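Sialidase B (Streptococcus pneumoniae serotype 4, PDB 4XJW) cleaves terminal sialic acid from alpha-2,3-, alpha-2,6- and alpha-2,8-linked glycans as a glycosyl hydrolase family 33 enzyme working by intramolecular trans-sialidase chemistry. Local coordinates at residues F89-P92 against A93-W96; P271-N274 against K275-N278; S481-S484 against G485-K489. The protein carries 1 engineered substitution. All coordinates share one frame; numbering follows the deposited sequence.

Contact 1 of 3, residues F89-P92 against A93-W96; sequences FSRP and ASLW
Arg91 reaches forward along its own chain and turns an edge of its guanidinium to the backbone of Ala93, where Arg91 NH2 donates to Ala93 O over 2.9 Å. The acceptor lies close to the guanidinium plane, whereas NH2 stands well above the carbonyl plane of Ala93, off its lone pairs. A bend at chi3 (82°) turns the end of an otherwise stretched arginine chain back over the turn. That bend also brings Arg91 NE to Pro92 O, 3.0 Å away, in a straighter bond with an N-H...O angle of 159° that comes in almost head-on to the carbonyl. NH1 is taken by Ser644 O, so each of the three guanidinium nitrogens has a carbonyl partner, and two of those carbonyls belong to the turn itself.

Ser94 OG comes in beside the same stretch of backbone, 3.0 Å from Arg91 O and 3.3 Å from Pro92 O, and the single hydroxyl proton may go to either. The turn follows the edge strand 85-91 in the N-terminal domain, and the backbone of Ser94 still bonds to Gly72; Ala93 takes up positive phi here. Arg91 and Ser94 both rest on Val128 of strand 126-132. Chemically, a buried and probably positive guanidinium is held by neutral carbonyl oxygens, which fixes its rotation and pins the turn against the loop that carries Ser644.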
ATOM      1  N   PHE A  89      -1.493   9.307 -22.686  1.00 12.65           N
ATOM      2  CA  PHE A  89      -1.108   8.306 -21.686  1.00 15.35           C
ATOM      3  C   PHE A  89      -0.690   9.015 -20.417  1.00 11.89           C
ATOM      4  O   PHE A  89       0.019  10.015 -20.467  1.00 13.63           O
ATOM      5  CB  PHE A  89       0.068   7.458 -22.175  1.00 13.30           C
ATOM      6  CG  PHE A  89      -0.150   6.862 -23.523  1.00 17.45           C
ATOM      7  CD1 PHE A  89      -1.195   5.973 -23.733  1.00 18.12           C
ATOM      8  CD2 PHE A  89       0.675   7.193 -24.583  1.00 19.13           C
ATOM      9  CE1 PHE A  89      -1.413   5.420 -24.987  1.00 23.69           C
ATOM     10  CE2 PHE A  89       0.463   6.644 -25.836  1.00 23.39           C
ATOM     11  CZ  PHE A  89      -0.581   5.758 -26.033  1.00 17.92           C
ATOM     12  N   SER A  90      -1.113   8.492 -19.273  1.00 10.89           N
ATOM     13  CA  SER A  90      -0.775   9.145 -18.019  1.00 11.09           C
ATOM     14  C   SER A  90      -0.907   8.177 -16.861  1.00 11.22           C
ATOM     15  O   SER A  90      -1.514   7.112 -16.995  1.00 14.08           O
ATOM     16  CB  SER A  90      -1.691  10.352 -17.786  1.00 11.65           C
ATOM     17  OG  SER A  90      -3.002   9.905 -17.488  1.00 13.76           O
ATOM     18  N   ARG A  91      -0.324   8.544 -15.723  1.00  8.46           N
ATOM     19  CA  ARG A  91      -0.615   7.853 -14.487  1.00 10.05           C
ATOM     20  C   ARG A  91      -0.626   8.832 -13.324  1.00 10.74           C
ATOM     21  O   ARG A  91       0.288   9.647 -13.184  1.00  9.29           O
ATOM     22  CB  ARG A  91       0.394   6.748 -14.190  1.00  8.75           C
ATOM     23  CG  ARG A  91      -0.154   5.760 -13.170  1.00  9.28           C
ATOM     24  CD  ARG A  91       0.973   4.972 -12.508  1.00 10.84           C
ATOM     25  NE  ARG A  91       1.597   5.713 -11.416  1.00 10.13           N
ATOM     26  CZ  ARG A  91       2.535   5.205 -10.623  1.00  9.77           C
ATOM     27  NH1 ARG A  91       2.948   3.957 -10.818  1.00  9.98           N
ATOM     28  NH2 ARG A  91       3.050   5.951  -9.645  1.00 12.00           N
ATOM     29  N   PRO A  92      -1.650   8.740 -12.469  1.00  9.16           N
ATOM     30  CA  PRO A  92      -1.676   9.548 -11.245  1.00  9.00           C
ATOM     31  C   PRO A  92      -0.486   9.250 -10.325  1.00  9.76           C
ATOM     32  O   PRO A  92       0.202   8.231 -10.511  1.00  9.14           O
ATOM     33  CB  PRO A  92      -2.972   9.092 -10.566  1.00 10.43           C
ATOM     34  CG  PRO A  92      -3.864   8.732 -11.737  1.00 10.26           C
ATOM     35  CD  PRO A  92      -2.931   8.042 -12.695  1.00 12.46           C
ATOM     36  N   ALA A  93      -0.266  10.144  -9.357  1.00  9.24           N
ATOM     37  CA  ALA A  93       0.663   9.926  -8.241  1.00  8.19           C
ATOM     38  C   ALA A  93       2.024   9.435  -8.704  1.00 10.45           C
ATOM     39  O   ALA A  93       2.508   8.412  -8.229  1.00 10.32           O
ATOM     40  CB  ALA A  93       0.058   8.950  -7.222  1.00 10.92           C
ATOM     41  N   SER A  94       2.638  10.161  -9.629  1.00  9.14           N
ATOM     42  CA  SER A  94       3.942   9.763 -10.167  1.00  9.29           C
ATOM     43  C   SER A  94       5.129  10.614  -9.695  1.00 11.28           C
ATOM     44  O   SER A  94       6.278  10.260  -9.966  1.00 12.23           O
ATOM     45  CB  SER A  94       3.885   9.736 -11.697  1.00  9.55           C
ATOM     46  OG  SER A  94       2.995   8.734 -12.149  1.00  9.98           O
ATOM     47  N   LEU A  95       4.859  11.725  -9.005  1.00 11.08           N
ATOM     48  CA  LEU A  95       5.887  12.742  -8.741  1.00 10.81           C
ATOM     49  C   LEU A  95       6.097  13.035  -7.263  1.00 10.26           C
ATOM     50  O   LEU A  95       5.224  12.794  -6.436  1.00 11.29           O
ATOM     51  CB  LEU A  95       5.486  14.072  -9.400  1.00 10.86           C
ATOM     52  CG  LEU A  95       5.377  14.090 -10.917  1.00 12.59           C
ATOM     53  CD1 LEU A  95       4.845  15.438 -11.398  1.00 13.28           C
ATOM     54  CD2 LEU A  95       6.715  13.819 -11.549  1.00 16.69           C
ATOM     55  N   TRP A  96       7.271  13.573  -6.945  1.00 11.83           N
ATOM     56  CA  TRP A  96       7.513  14.199  -5.653  1.00 10.12           C
ATOM     57  C   TRP A  96       7.550  15.710  -5.812  1.00  9.93           C
ATOM     58  O   TRP A  96       7.876  16.223  -6.893  1.00 13.22           O
ATOM     59  CB  TRP A  96       8.845  13.712  -5.088  1.00  8.66           C
ATOM     60  CG  TRP A  96       8.695  12.484  -4.233  1.00 11.68           C
ATOM     61  CD1 TRP A  96       8.588  11.187  -4.668  1.00  9.37           C
ATOM     62  CD2 TRP A  96       8.615  12.436  -2.800  1.00 11.74           C
ATOM     63  NE1 TRP A  96       8.457  10.337  -3.582  1.00 10.16           N
ATOM     64  CE2 TRP A  96       8.467  11.082  -2.428  1.00 10.27           C
ATOM     65  CE3 TRP A  96       8.638  13.410  -1.794  1.00 12.13           C
ATOM     66  CZ2 TRP A  96       8.347  10.678  -1.091  1.00 12.05           C
ATOM     67  CZ3 TRP A  96       8.533  13.008  -0.471  1.00 10.39           C
ATOM     68  CH2 TRP A  96       8.387  11.653  -0.132  1.00  9.85           C
TER

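Contact 2 of 3, residues P271-N274 against K275-N278; sequences PRDN and KLKN
Asp273 folds its carboxylate over the start of the following turn and collects the amides of Lys275 and Leu276. From CB the side chain sets out between its own backbone N and carbonyl carbon (chi1 64°), which carries Asp273 CG to within 3.9 Å of Leu276 CB. At the tip the two oxygens do different work. Asp273 OD1 lies against the leucine, 3.5 Å from Leu276 CB. Asp273 OD2 accepts from Leu276 N at 2.9 Å, met from above the carboxylate plane, and more weakly from Lys275 N at 3.0 Å. A water also donates to OD2 and accepts from Lys275 NZ, bridging the two side chains.

Asp273 O receives Lys277 N at 3.0 Å, closing a five-residue turn; with the OD2 bonds this fits an Asx motif, set in the loop between strands 255-256 and 286-294. The extended Lys277 chain runs the same way as Asn274 and gives NZ to Asn274 OD1 at 2.7 Å; NZ has a further acceptor in Arg638 O. The Pro271 ring crosses Leu276 at about a right angle, Pro271 CG to Leu276 CB 3.7 Å. With one aspartate serving two backbone amides and a water, its negative charge is probably well stabilised, and the turn is tied by its own polar groups.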
ATOM      1  N   PRO A 271      -6.234  -3.664 -15.180  1.00 10.50           N
ATOM      2  CA  PRO A 271      -6.772  -2.580 -16.012  1.00 13.81           C
ATOM      3  C   PRO A 271      -7.218  -1.355 -15.205  1.00  9.10           C
ATOM      4  O   PRO A 271      -7.799  -1.493 -14.114  1.00 11.01           O
ATOM      5  CB  PRO A 271      -7.957  -3.245 -16.736  1.00 12.25           C
ATOM      6  CG  PRO A 271      -8.332  -4.419 -15.875  1.00 11.73           C
ATOM      7  CD  PRO A 271      -7.034  -4.899 -15.267  1.00 11.71           C
ATOM      8  N   ARG A 272      -6.929  -0.173 -15.752  1.00 11.02           N
ATOM      9  CA  ARG A 272      -7.253   1.102 -15.111  1.00 13.47           C
ATOM     10  C   ARG A 272      -8.382   1.864 -15.823  1.00 11.20           C
ATOM     11  O   ARG A 272      -8.756   2.956 -15.412  1.00 13.30           O
ATOM     12  CB  ARG A 272      -6.001   1.979 -15.009  1.00 11.82           C
ATOM     13  CG  ARG A 272      -4.764   1.250 -14.457  1.00 11.74           C
ATOM     14  CD  ARG A 272      -3.677   2.218 -13.951  1.00 13.18           C
ATOM     15  NE  ARG A 272      -4.201   2.926 -12.790  1.00 13.36           N
ATOM     16  CZ  ARG A 272      -4.685   4.166 -12.835  1.00 12.44           C
ATOM     17  NH1 ARG A 272      -4.615   4.865 -13.954  1.00 13.74           N
ATOM     18  NH2 ARG A 272      -5.215   4.721 -11.753  1.00 12.46           N
ATOM     19  N   ASP A 273      -8.930   1.305 -16.900  1.00 12.22           N
ATOM     20  CA  ASP A 273     -10.034   1.976 -17.602  1.00 11.43           C
ATOM     21  C   ASP A 273     -11.349   1.897 -16.831  1.00 11.33           C
ATOM     22  O   ASP A 273     -11.506   1.069 -15.941  1.00 13.62           O
ATOM     23  CB  ASP A 273     -10.219   1.347 -18.966  1.00 15.61           C
ATOM     24  CG  ASP A 273     -10.635  -0.086 -18.866  1.00 15.21           C
ATOM     25  OD1 ASP A 273      -9.727  -0.939 -18.686  1.00 16.69           O
ATOM     26  OD2 ASP A 273     -11.857  -0.363 -18.939  1.00 16.48           O
ATOM     27  N   ASN A 274     -12.318   2.731 -17.206  1.00 12.08           N
ATOM     28  CA  ASN A 274     -13.576   2.781 -16.468  1.00 14.93           C
ATOM     29  C   ASN A 274     -14.548   1.620 -16.704  1.00 16.05           C
ATOM     30  O   ASN A 274     -15.549   1.514 -16.001  1.00 18.89           O
ATOM     31  CB  ASN A 274     -14.301   4.123 -16.679  1.00 13.51           C
ATOM     32  CG  ASN A 274     -13.585   5.282 -16.019  1.00 17.34           C
ATOM     33  OD1 ASN A 274     -12.793   5.098 -15.088  1.00 17.82           O
ATOM     34  ND2 ASN A 274     -13.855   6.488 -16.500  1.00 16.13           N
ATOM     35  N   LYS A 275     -14.292   0.770 -17.693  1.00 11.04           N
ATOM     36  CA  LYS A 275     -15.125  -0.424 -17.833  1.00 12.93           C
ATOM     37  C   LYS A 275     -14.621  -1.560 -16.937  1.00 12.98           C
ATOM     38  O   LYS A 275     -15.406  -2.235 -16.268  1.00 13.02           O
ATOM     39  CB  LYS A 275     -15.238  -0.896 -19.297  1.00 15.89           C
ATOM     40  CG  LYS A 275     -16.081  -2.162 -19.447  1.00 24.37           C
ATOM     41  CD  LYS A 275     -16.202  -2.645 -20.903  1.00 23.45           C
ATOM     42  CE  LYS A 275     -15.172  -3.727 -21.232  1.00 29.95           C
ATOM     43  NZ  LYS A 275     -13.985  -3.198 -21.962  1.00 30.76           N
ATOM     44  N   LEU A 276     -13.304  -1.734 -16.897  1.00 13.13           N
ATOM     45  CA  LEU A 276     -12.700  -2.912 -16.272  1.00 12.75           C
ATOM     46  C   LEU A 276     -12.050  -2.731 -14.895  1.00 11.09           C
ATOM     47  O   LEU A 276     -11.762  -3.720 -14.241  1.00 12.56           O
ATOM     48  CB  LEU A 276     -11.652  -3.505 -17.222  1.00 13.41           C
ATOM     49  CG  LEU A 276     -12.169  -4.104 -18.526  1.00 16.58           C
ATOM     50  CD1 LEU A 276     -10.999  -4.522 -19.389  1.00 17.14           C
ATOM     51  CD2 LEU A 276     -13.077  -5.285 -18.237  1.00 16.07           C
ATOM     52  N   LYS A 277     -11.790  -1.498 -14.468  1.00  9.84           N
ATOM     53  CA  LYS A 277     -10.994  -1.296 -13.239  1.00 11.81           C
ATOM     54  C   LYS A 277     -11.579  -1.930 -11.966  1.00 12.10           C
ATOM     55  O   LYS A 277     -10.836  -2.222 -11.039  1.00  9.87           O
ATOM     56  CB  LYS A 277     -10.646   0.183 -12.999  1.00  8.91           C
ATOM     57  CG  LYS A 277     -11.803   1.050 -12.542  1.00  9.60           C
ATOM     58  CD  LYS A 277     -11.456   2.537 -12.636  1.00 10.75           C
ATOM     59  CE  LYS A 277     -12.646   3.392 -12.185  1.00 10.62           C
ATOM     60  NZ  LYS A 277     -12.430   4.850 -12.383  1.00 11.69           N
ATOM     61  N   ASN A 278     -12.888  -2.165 -11.906  1.00 10.37           N
ATOM     62  CA  ASN A 278     -13.463  -2.877 -10.760  1.00 10.47           C
ATOM     63  C   ASN A 278     -13.408  -4.399 -10.839  1.00  9.69           C
ATOM     64  O   ASN A 278     -13.901  -5.094  -9.928  1.00 12.37           O
ATOM     65  CB  ASN A 278     -14.900  -2.425 -10.483  1.00  9.37           C
ATOM     66  CG  ASN A 278     -14.965  -1.043  -9.897  1.00 16.43           C
ATOM     67  OD1 ASN A 278     -13.998  -0.561  -9.303  1.00 18.40           O
ATOM     68  ND2 ASN A 278     -16.112  -0.389 -10.056  1.00 13.98           N
TER
HETATM   69  O   HOH W   1     -12.217  -1.490 -21.551  1.00 28.53           O

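Contact 3 of 3, residues S481-S484 against G485-K489; sequences SDDS and GQTWK
The backbone makes a type I' beta turn from Asp483 to Gln486, closed by Gln486 N to Asp483 O at 3.1 Å, with Ser484 and Gly485 both at positive phi. Gln486 grips that same oxygen a second time through its side chain: Gln486 NE2 reaches Asp483 O at 3.2 Å from the opposite face of the carbonyl plane. Asp483 reaches on to Thr487 with both carboxylate oxygens, each met on its syn side. Asp483 OD1 takes Thr487 N at 2.9 Å, while Asp483 OD2 receives the hydroxyl OG1 of Thr487 at 2.6 Å; the two side chains cross at about a right angle.

Inside the loop, Ser481 OG sits anti to its backbone N (chi1 174°), a position from which it accepts Gly485 N at 2.9 Å and Asp483 N, the latter making an ST turn. Ser481 OG also lies 2.9 Å from Thr487 O. Ser481 CB rests over the face of Trp488, 3.7 Å from the centroid of the six-membered ring in a CH-pi contact, and Trp488 NE1 turns back to Gly485 O in a weak bond. The run Ser-Asp-Asp-Ser-Gly-Gln-Thr-Trp is the Asp-box of BNR repeat 3, the hairpin loop characteristic of sialidase beta-propellers, here joining strands 475-481 and 489-494.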
ATOM      1  N   SER A 481      -2.595 -10.727  25.283  1.00 13.22           N
ATOM      2  CA  SER A 481      -1.927 -11.971  25.678  1.00 14.14           C
ATOM      3  C   SER A 481      -0.797 -11.691  26.645  1.00 16.50           C
ATOM      4  O   SER A 481       0.027 -10.799  26.417  1.00 15.08           O
ATOM      5  CB  SER A 481      -1.370 -12.725  24.466  1.00 15.81           C
ATOM      6  OG  SER A 481      -0.619 -13.860  24.897  1.00 15.19           O
ATOM      7  N   ASP A 482      -0.744 -12.479  27.710  1.00 15.74           N
ATOM      8  CA  ASP A 482       0.336 -12.386  28.674  1.00 17.98           C
ATOM      9  C   ASP A 482       1.263 -13.597  28.585  1.00 19.33           C
ATOM     10  O   ASP A 482       2.172 -13.754  29.402  1.00 19.39           O
ATOM     11  CB  ASP A 482      -0.244 -12.255  30.087  1.00 19.18           C
ATOM     12  CG  ASP A 482      -0.987 -10.951  30.294  1.00 19.70           C
ATOM     13  OD1 ASP A 482      -0.502  -9.913  29.812  1.00 19.12           O
ATOM     14  OD2 ASP A 482      -2.057 -10.963  30.940  1.00 23.05           O
ATOM     15  N   ASP A 483       1.036 -14.448  27.589  1.00 19.94           N
ATOM     16  CA  ASP A 483       1.861 -15.639  27.405  1.00 18.09           C
ATOM     17  C   ASP A 483       2.346 -15.849  25.966  1.00 20.39           C
ATOM     18  O   ASP A 483       2.208 -16.942  25.418  1.00 19.20           O
ATOM     19  CB  ASP A 483       1.123 -16.894  27.898  1.00 22.05           C
ATOM     20  CG  ASP A 483      -0.204 -17.113  27.194  1.00 21.82           C
ATOM     21  OD1 ASP A 483      -0.543 -16.324  26.282  1.00 17.26           O
ATOM     22  OD2 ASP A 483      -0.898 -18.097  27.536  1.00 22.51           O
ATOM     23  N   SER A 484       2.918 -14.807  25.368  1.00 19.30           N
ATOM     24  CA  SER A 484       3.580 -14.934  24.070  1.00 17.65           C
ATOM     25  C   SER A 484       2.607 -15.306  22.952  1.00 15.34           C
ATOM     26  O   SER A 484       3.000 -15.884  21.942  1.00 17.89           O
ATOM     27  CB  SER A 484       4.730 -15.960  24.147  1.00 18.22           C
ATOM     28  OG  SER A 484       5.567 -15.731  25.270  1.00 16.94           O
ATOM     29  N   GLY A 485       1.336 -14.980  23.141  1.00 17.10           N
ATOM     30  CA  GLY A 485       0.332 -15.231  22.122  1.00 17.29           C
ATOM     31  C   GLY A 485      -0.257 -16.631  22.166  1.00 17.99           C
ATOM     32  O   GLY A 485      -1.003 -17.025  21.266  1.00 20.42           O
ATOM     33  N   GLN A 486       0.072 -17.387  23.209  1.00 20.32           N
ATOM     34  CA  GLN A 486      -0.479 -18.729  23.364  1.00 19.97           C
ATOM     35  C   GLN A 486      -1.970 -18.665  23.673  1.00 20.85           C
ATOM     36  O   GLN A 486      -2.757 -19.457  23.155  1.00 22.54           O
ATOM     37  CB  GLN A 486       0.252 -19.499  24.466  1.00 22.93           C
ATOM     38  CG  GLN A 486       1.645 -19.967  24.088  1.00 21.41           C
ATOM     39  CD  GLN A 486       2.329 -20.710  25.218  1.00 33.43           C
ATOM     40  OE1 GLN A 486       2.214 -21.930  25.333  1.00 44.91           O
ATOM     41  NE2 GLN A 486       3.041 -19.976  26.065  1.00 37.68           N
ATOM     42  N   THR A 487      -2.355 -17.713  24.519  1.00 16.52           N
ATOM     43  CA  THR A 487      -3.760 -17.508  24.839  1.00 18.54           C
ATOM     44  C   THR A 487      -4.097 -16.032  24.777  1.00 20.23           C
ATOM     45  O   THR A 487      -3.236 -15.177  24.990  1.00 17.14           O
ATOM     46  CB  THR A 487      -4.127 -18.069  26.231  1.00 24.43           C
ATOM     47  OG1 THR A 487      -3.406 -17.367  27.252  1.00 25.94           O
ATOM     48  CG2 THR A 487      -3.793 -19.547  26.313  1.00 25.31           C
ATOM     49  N   TRP A 488      -5.354 -15.740  24.478  1.00 19.01           N
ATOM     50  CA  TRP A 488      -5.796 -14.367  24.302  1.00 17.62           C
ATOM     51  C   TRP A 488      -7.079 -14.103  25.071  1.00 18.43           C
ATOM     52  O   TRP A 488      -7.881 -15.014  25.298  1.00 21.33           O
ATOM     53  CB  TRP A 488      -6.039 -14.092  22.819  1.00 18.01           C
ATOM     54  CG  TRP A 488      -4.812 -14.233  21.988  1.00 21.11           C
ATOM     55  CD1 TRP A 488      -4.315 -15.379  21.443  1.00 22.18           C
ATOM     56  CD2 TRP A 488      -3.912 -13.187  21.619  1.00 19.20           C
ATOM     57  NE1 TRP A 488      -3.167 -15.108  20.744  1.00 19.99           N
ATOM     58  CE2 TRP A 488      -2.890 -13.764  20.844  1.00 19.86           C
ATOM     59  CE3 TRP A 488      -3.867 -11.808  21.870  1.00 16.44           C
ATOM     60  CZ2 TRP A 488      -1.832 -13.020  20.319  1.00 20.91           C
ATOM     61  CZ3 TRP A 488      -2.832 -11.067  21.349  1.00 17.12           C
ATOM     62  CH2 TRP A 488      -1.821 -11.673  20.581  1.00 21.27           C
ATOM     63  N   LYS A 489      -7.267 -12.852  25.477  1.00 16.97           N
ATOM     64  CA  LYS A 489      -8.559 -12.404  25.978  1.00 16.16           C
ATOM     65  C   LYS A 489      -8.869 -11.066  25.338  1.00 18.76           C
ATOM     66  O   LYS A 489      -7.990 -10.426  24.766  1.00 18.75           O
ATOM     67  CB  LYS A 489      -8.550 -12.264  27.505  1.00 16.41           C
ATOM     68  CG  LYS A 489      -7.746 -11.068  28.006  1.00 21.47           C
ATOM     69  CD  LYS A 489      -7.881 -10.910  29.521  1.00 22.16           C
ATOM     70  CE  LYS A 489      -7.079  -9.720  30.027  1.00 22.53           C
ATOM     71  NZ  LYS A 489      -7.270  -9.508  31.496  1.00 26.00           N
TER
HETATM   72  O   HOH W   2      -2.498 -14.663  28.036  1.00 19.13           O

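How the contacts relate
Along the chain the contacts come in the order 1, 2, 3. Contacts 1 and 2 are neighbours, their centres about 17 Å apart: Pro92 CD of contact 1 packs 3.8 Å from Arg272 NH1 of contact 2, tying the turn after strand 85-91 in the N-terminal domain to the long loop between strands 255-256 and 286-294. Arg91 and Arg272 both touch Leu643, consistent with an interface between the N-terminal domain and the catalytic part. Contact 3 lies about 45 Å from contact 1 and 44 Å from contact 2, centre to centre, on the opposite side of the chain's centre: a repeat-motif turn in a propeller hairpin, away from the annotated sites.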